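Local atomic coordinates of isatin hydrolase (Ralstonia solanacearum, PDB entry 5NMP), a protein that hydrolyses isatin, opening its five-membered ring to give isatinate, and binds a manganese ion. Residues A[105-110]-A[242-247]; A[146-151]-A[192-197]. All coordinates share one frame; numbering follows the deposited sequence.

Contact 1 of 2, residues A[105-110]-A[242-247]; sequences NFVAPA and FILAAP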
loop_
_atom_site.group_PDB
_atom_site.type_symbol
_atom_site.label_atom_id
_atom_site.label_comp_id
_atom_site.label_asym_id
_atom_site.label_seq_id
_atom_site.Cartn_x
_atom_site.Cartn_y
_atom_site.Cartn_z
ATOM N N ASN A 105 9.599 5.264 -7.397
ATOM C CA ASN A 105 9.483 3.977 -8.080
ATOM C C ASN A 105 8.218 3.207 -7.720
ATOM O O ASN A 105 7.982 2.115 -8.242
ATOM C CB ASN A 105 10.701 3.102 -7.778
ATOM C CG ASN A 105 11.999 3.747 -8.203
ATOM O OD1 ASN A 105 12.263 3.908 -9.394
ATOM N ND2 ASN A 105 12.822 4.118 -7.230
ATOM N N PHE A 106 7.409 3.769 -6.829
ATOM C CA PHE A 106 6.186 3.104 -6.394
ATOM C C PHE A 106 5.022 3.439 -7.326
ATOM O O PHE A 106 3.910 2.937 -7.161
ATOM C CB PHE A 106 5.848 3.493 -4.954
ATOM C CG PHE A 106 6.911 3.119 -3.957
ATOM C CD1 PHE A 106 7.774 2.063 -4.204
ATOM C CD2 PHE A 106 7.044 3.823 -2.772
ATOM C CE1 PHE A 106 8.749 1.721 -3.287
ATOM C CE2 PHE A 106 8.016 3.485 -1.850
ATOM C CZ PHE A 106 8.869 2.434 -2.108
ATOM N N VAL A 107 5.292 4.296 -8.306
ATOM C CA VAL A 107 4.311 4.658 -9.322
ATOM C C VAL A 107 4.960 4.584 -10.706
ATOM O O VAL A 107 6.056 5.104 -10.914
ATOM C CB VAL A 107 3.729 6.072 -9.077
ATOM C CG1 VAL A 107 2.811 6.068 -7.865
ATOM C CG2 VAL A 107 4.842 7.097 -8.892
ATOM N N ALA A 108 4.287 3.925 -11.646
ATOM C CA ALA A 108 4.854 3.691 -12.974
ATOM C C ALA A 108 3.807 3.199 -13.973
ATOM O O ALA A 108 2.822 2.559 -13.588
ATOM C CB ALA A 108 6.002 2.685 -12.888
ATOM N N PRO A 109 4.019 3.500 -15.266
ATOM C CA PRO A 109 3.175 2.972 -16.344
ATOM C C PRO A 109 3.344 1.464 -16.495
ATOM O O PRO A 109 4.316 0.904 -15.986
ATOM C CB PRO A 109 3.689 3.703 -17.591
ATOM C CG PRO A 109 4.425 4.888 -17.078
ATOM C CD PRO A 109 5.015 4.458 -15.772
ATOM N N ALA A 110 2.414 0.815 -17.187
ATOM C CA ALA A 110 2.509 -0.625 -17.399
ATOM C C ALA A 110 2.037 -1.043 -18.781
ATOM O O ALA A 110 1.160 -0.410 -19.374
ATOM C CB ALA A 110 1.716 -1.366 -16.343
ATOM N N PHE A 242 -1.748 2.864 -15.492
ATOM C CA PHE A 242 -0.788 3.423 -14.547
ATOM C C PHE A 242 -0.885 2.683 -13.216
ATOM O O PHE A 242 -1.972 2.548 -12.653
ATOM C CB PHE A 242 -1.039 4.921 -14.358
ATOM C CG PHE A 242 0.116 5.655 -13.748
ATOM C CD1 PHE A 242 1.140 6.136 -14.544
ATOM C CD2 PHE A 242 0.181 5.861 -12.379
ATOM C CE1 PHE A 242 2.207 6.807 -13.989
ATOM C CE2 PHE A 242 1.247 6.532 -11.815
ATOM C CZ PHE A 242 2.261 7.007 -12.622
ATOM N N ILE A 243 0.244 2.198 -12.714
ATOM C CA ILE A 243 0.220 1.327 -11.545
ATOM C C ILE A 243 0.618 2.021 -10.246
ATOM O O ILE A 243 1.650 2.689 -10.171
ATOM C CB ILE A 243 1.139 0.113 -11.743
ATOM C CG1 ILE A 243 0.764 -0.632 -13.025
ATOM C CG2 ILE A 243 1.067 -0.816 -10.538
ATOM C CD1 ILE A 243 -0.674 -1.086 -13.074
ATOM N N LEU A 244 -0.215 1.855 -9.224
ATOM C CA LEU A 244 0.131 2.274 -7.873
ATOM C C LEU A 244 0.557 1.048 -7.074
ATOM O O LEU A 244 -0.272 0.210 -6.721
ATOM C CB LEU A 244 -1.049 2.976 -7.192
ATOM C CG LEU A 244 -1.762 4.076 -7.984
ATOM C CD1 LEU A 244 -2.907 4.664 -7.175
ATOM C CD2 LEU A 244 -0.793 5.167 -8.418
ATOM N N ALA A 245 1.854 0.932 -6.803
ATOM C CA ALA A 245 2.371 -0.222 -6.076
ATOM C C ALA A 245 3.384 0.197 -5.020
ATOM O O ALA A 245 4.591 0.158 -5.253
ATOM C CB ALA A 245 2.995 -1.222 -7.039
ATOM N N ALA A 246 2.884 0.592 -3.855
ATOM C CA ALA A 246 3.740 1.018 -2.756
ATOM C C ALA A 246 3.763 -0.023 -1.637
ATOM O O ALA A 246 2.728 -0.325 -1.038
ATOM C CB ALA A 246 3.281 2.364 -2.222
ATOM N N PRO A 247 4.951 -0.577 -1.356
ATOM C CA PRO A 247 5.131 -1.609 -0.331
ATOM C C PRO A 247 5.228 -1.028 1.077
ATOM O O PRO A 247 5.569 0.146 1.230
ATOM C CB PRO A 247 6.450 -2.265 -0.736
ATOM C CG PRO A 247 7.227 -1.145 -1.363
ATOM C CD PRO A 247 6.211 -0.264 -2.054
HETATM O O HOH W 1 5.965 0.114 -7.898
#

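Contact 2 of 2, residues A[146-151]-A[192-197]; sequences AWVLFR and HGFGVE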
loop_
_atom_site.group_PDB
_atom_site.type_symbol
_atom_site.label_atom_id
_atom_site.label_comp_id
_atom_site.label_asym_id
_atom_site.label_seq_id
_atom_site.Cartn_x
_atom_site.Cartn_y
_atom_site.Cartn_z
ATOM N N ALA A 146 8.622 1.158 -17.561
ATOM C CA ALA A 146 7.277 0.620 -17.406
ATOM C C ALA A 146 7.291 -0.793 -16.839
ATOM O O ALA A 146 8.227 -1.555 -17.077
ATOM C CB ALA A 146 6.547 0.637 -18.741
ATOM N N TRP A 147 6.251 -1.134 -16.083
ATOM C CA TRP A 147 6.031 -2.519 -15.678
ATOM C C TRP A 147 5.700 -3.373 -16.892
ATOM O O TRP A 147 5.020 -2.924 -17.815
ATOM C CB TRP A 147 4.886 -2.640 -14.667
ATOM C CG TRP A 147 5.199 -2.196 -13.278
ATOM C CD1 TRP A 147 4.859 -1.009 -12.703
ATOM C CD2 TRP A 147 5.891 -2.946 -12.270
ATOM N NE1 TRP A 147 5.304 -0.966 -11.405
ATOM C CE2 TRP A 147 5.943 -2.143 -11.115
ATOM C CE3 TRP A 147 6.478 -4.216 -12.237
ATOM C CZ2 TRP A 147 6.558 -2.565 -9.939
ATOM C CZ3 TRP A 147 7.088 -4.633 -11.068
ATOM C CH2 TRP A 147 7.124 -3.810 -9.936
ATOM N N VAL A 148 6.177 -4.609 -16.885
ATOM C CA VAL A 148 5.715 -5.597 -17.845
ATOM C C VAL A 148 4.845 -6.609 -17.110
ATOM O O VAL A 148 5.351 -7.456 -16.373
ATOM C CB VAL A 148 6.881 -6.308 -18.548
ATOM C CG1 VAL A 148 6.357 -7.379 -19.497
ATOM C CG2 VAL A 148 7.730 -5.303 -19.299
ATOM N N LEU A 149 3.534 -6.504 -17.295
ATOM C CA LEU A 149 2.598 -7.392 -16.612
ATOM C C LEU A 149 2.264 -8.608 -17.477
ATOM O O LEU A 149 1.665 -8.485 -18.547
ATOM C CB LEU A 149 1.325 -6.634 -16.223
ATOM C CG LEU A 149 1.561 -5.416 -15.320
ATOM C CD1 LEU A 149 0.250 -4.795 -14.870
ATOM C CD2 LEU A 149 2.423 -5.783 -14.118
ATOM N N PHE A 150 2.672 -9.777 -16.996
ATOM C CA PHE A 150 2.496 -11.041 -17.702
ATOM C C PHE A 150 1.137 -11.662 -17.378
ATOM O O PHE A 150 0.985 -12.333 -16.358
ATOM C CB PHE A 150 3.633 -11.998 -17.320
ATOM C CG PHE A 150 3.701 -13.248 -18.153
ATOM C CD1 PHE A 150 3.137 -13.298 -19.418
ATOM C CD2 PHE A 150 4.339 -14.379 -17.662
ATOM C CE1 PHE A 150 3.208 -14.455 -20.178
ATOM C CE2 PHE A 150 4.412 -15.539 -18.416
ATOM C CZ PHE A 150 3.846 -15.577 -19.677
ATOM N N ARG A 151 0.151 -11.438 -18.242
ATOM C CA ARG A 151 -1.184 -11.999 -18.032
ATOM C C ARG A 151 -1.274 -13.454 -18.478
ATOM O O ARG A 151 -0.994 -13.778 -19.633
ATOM C CB ARG A 151 -2.245 -11.185 -18.769
ATOM C CG ARG A 151 -3.626 -11.785 -18.620
ATOM C CD ARG A 151 -4.644 -11.170 -19.551
ATOM N NE ARG A 151 -5.888 -11.931 -19.509
ATOM C CZ ARG A 151 -6.851 -11.850 -20.420
ATOM N NH1 ARG A 151 -6.720 -11.034 -21.458
ATOM N NH2 ARG A 151 -7.944 -12.591 -20.293
ATOM N N HIS A 192 10.808 -1.319 -15.994
ATOM C CA HIS A 192 10.796 -1.001 -14.572
ATOM C C HIS A 192 10.828 -2.272 -13.734
ATOM O O HIS A 192 11.496 -2.338 -12.700
ATOM C CB HIS A 192 9.551 -0.174 -14.241
ATOM C CG HIS A 192 9.490 0.309 -12.826
ATOM N ND1 HIS A 192 10.387 1.219 -12.310
ATOM C CD2 HIS A 192 8.621 0.030 -11.826
ATOM C CE1 HIS A 192 10.080 1.471 -11.050
ATOM N NE2 HIS A 192 9.012 0.762 -10.732
ATOM N N GLY A 193 10.106 -3.286 -14.195
ATOM C CA GLY A 193 9.939 -4.503 -13.428
ATOM C C GLY A 193 9.112 -5.547 -14.149
ATOM O O GLY A 193 8.675 -5.334 -15.277
ATOM N N PHE A 194 8.889 -6.676 -13.487
ATOM C CA PHE A 194 8.124 -7.779 -14.063
ATOM C C PHE A 194 7.011 -8.215 -13.101
ATOM O O PHE A 194 7.261 -8.450 -11.920
ATOM C CB PHE A 194 9.061 -8.949 -14.387
ATOM C CG PHE A 194 8.496 -9.929 -15.373
ATOM C CD1 PHE A 194 8.248 -11.240 -15.003
ATOM C CD2 PHE A 194 8.216 -9.540 -16.673
ATOM C CE1 PHE A 194 7.726 -12.147 -15.913
ATOM C CE2 PHE A 194 7.694 -10.440 -17.590
ATOM C CZ PHE A 194 7.448 -11.746 -17.208
ATOM N N GLY A 195 5.783 -8.313 -13.602
ATOM C CA GLY A 195 4.646 -8.673 -12.764
ATOM C C GLY A 195 3.897 -9.900 -13.257
ATOM O O GLY A 195 3.631 -10.036 -14.451
ATOM N N VAL A 196 3.551 -10.795 -12.337
ATOM C CA VAL A 196 2.915 -12.060 -12.705
ATOM C C VAL A 196 1.664 -12.367 -11.873
ATOM O O VAL A 196 1.375 -11.686 -10.891
ATOM C CB VAL A 196 3.906 -13.234 -12.563
ATOM C CG1 VAL A 196 5.089 -13.045 -13.496
ATOM C CG2 VAL A 196 4.377 -13.358 -11.120
ATOM N N GLU A 197 0.925 -13.397 -12.276
ATOM C CA GLU A 197 -0.238 -13.858 -11.521
ATOM C C GLU A 197 0.109 -15.078 -10.672
ATOM O O GLU A 197 -0.682 -15.514 -9.837
ATOM C CB GLU A 197 -1.395 -14.202 -12.458
ATOM C CG GLU A 197 -1.792 -13.091 -13.410
ATOM C CD GLU A 197 -3.035 -13.430 -14.215
ATOM O OE1 GLU A 197 -3.111 -13.021 -15.390
ATOM O OE2 GLU A 197 -3.938 -14.102 -13.671
HETATM O O HOH W 2 1.181 -14.296 -14.915
#

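Contact 1 of 2, residues A[105-110]-A[242-247]
Phe106 and Pro247 meet at one end of an antiparallel pairing, where the strands of 105-110 and 242-247 lie side by side in the central mixed sheet. The phenylalanine side chain leaves the backbone with CG anti to the carbonyl carbon (chi1 -60°). Its CB faces Ala245 O and Ala246 CB, the latter 3.9 Å away. Beyond it CG lies near Pro247 CD, while CD2 stays near Ala246 CB. CD1 and CE1 then approach Pro247 CD most closely, with CE1 to CD at 3.4 Å, and at the tip CZ has both CD and CG of the proline as neighbours. The proline CD thus sits over the face, displaced toward the rim and 3.6 Å from the centroid of the Phe106 ring, a CH-pi contact made with the carbon bonded to the proline nitrogen.

Backbone bonds hold the pairing: Ala245 N donates to Phe106 O (2.9 Å), and Ala108 and Ile243 form a hydrogen-bonded pair with two bonds. Val107 CB lies 3.7 Å from Phe242 CE2 on the face that also carries Leu244 and Pro109. Leu18 of the second subunit covers Val107 and Phe242. Ile243, on the face it shares with Ala108, meets Ala110 CB through CG1 at 3.5 Å. Pro109, with no N-H to give, occupies a non-hydrogen-bonded pair opposite Phe242.

Arg259 of the second subunit packs on Phe106 and hydrogen-bonds Pro247 O. Three peptide N-H to O bonds thus fix the register, whereas the side-chain contacts are apolar: the two segments share no side-chain hydrogen bond or salt bridge.

Contact 2 of 2, residues A[146-151]-A[192-197]
Trp147 and His192 open a parallel strand pairing, one step of a beta-alpha-beta crossover in which helix 179-187 leads into strand 193-195. The tightly packed part is here, beside two glycines that have no side chain on the face carrying Trp147 and Leu149. The indole lies close to bare backbone: CE3 is 3.5 Å from Gly193 C, and CZ3 reaches Phe194 N. On the other face Val148 CG1 packs on Phe194 CE2 at 3.8 Å, and the Phe194 ring goes on to Phe150 CB. Val148 O accepts from Gly195 N, and Gly195 O from Phe150 N.

The far end is looser only between the two segments: Arg151, partly exposed, runs beside Glu197 without a direct salt bridge, its NE 5.1 Å from Glu197 OE1 and paired instead with Asp153, while the carboxylate binds Ser155 through OE2 and the Thr152 and Asp153 amides through OE1. A water accepts from Glu197 N. Val196 touches Gln228, a manganese-binding position that does not ligate this chain's ion in the model.

At the tight end, the edge of His192 points at the face of the Trp147 five-membered ring, planes at 83°, with His192 CD2 3.5 Å from Trp147 NE1.

How the contacts relate
Both contacts belong to one mixed sheet, in which strands 239-244, 107-114, 147-151 and 193-195 follow one another. Contact 1 joins the first two and contact 2 the last two; their centres are 11 Å apart. Both segments of contact 2 fall within the 131 residues that separate those of contact 1. The inner strands are joined by a probable hydrogen bond from Trp147 N to Pro109 O (2.8 Å); another probable bond, His192 NE2 to Asn105 O, links residues just before strands 193-195 and 107-114. Contact 1 meets the second subunit, contact 2 does not, yet both lie near the metal site: the side chains of Val196 and Pro247 are about 8 and 11 Å from the manganese ion.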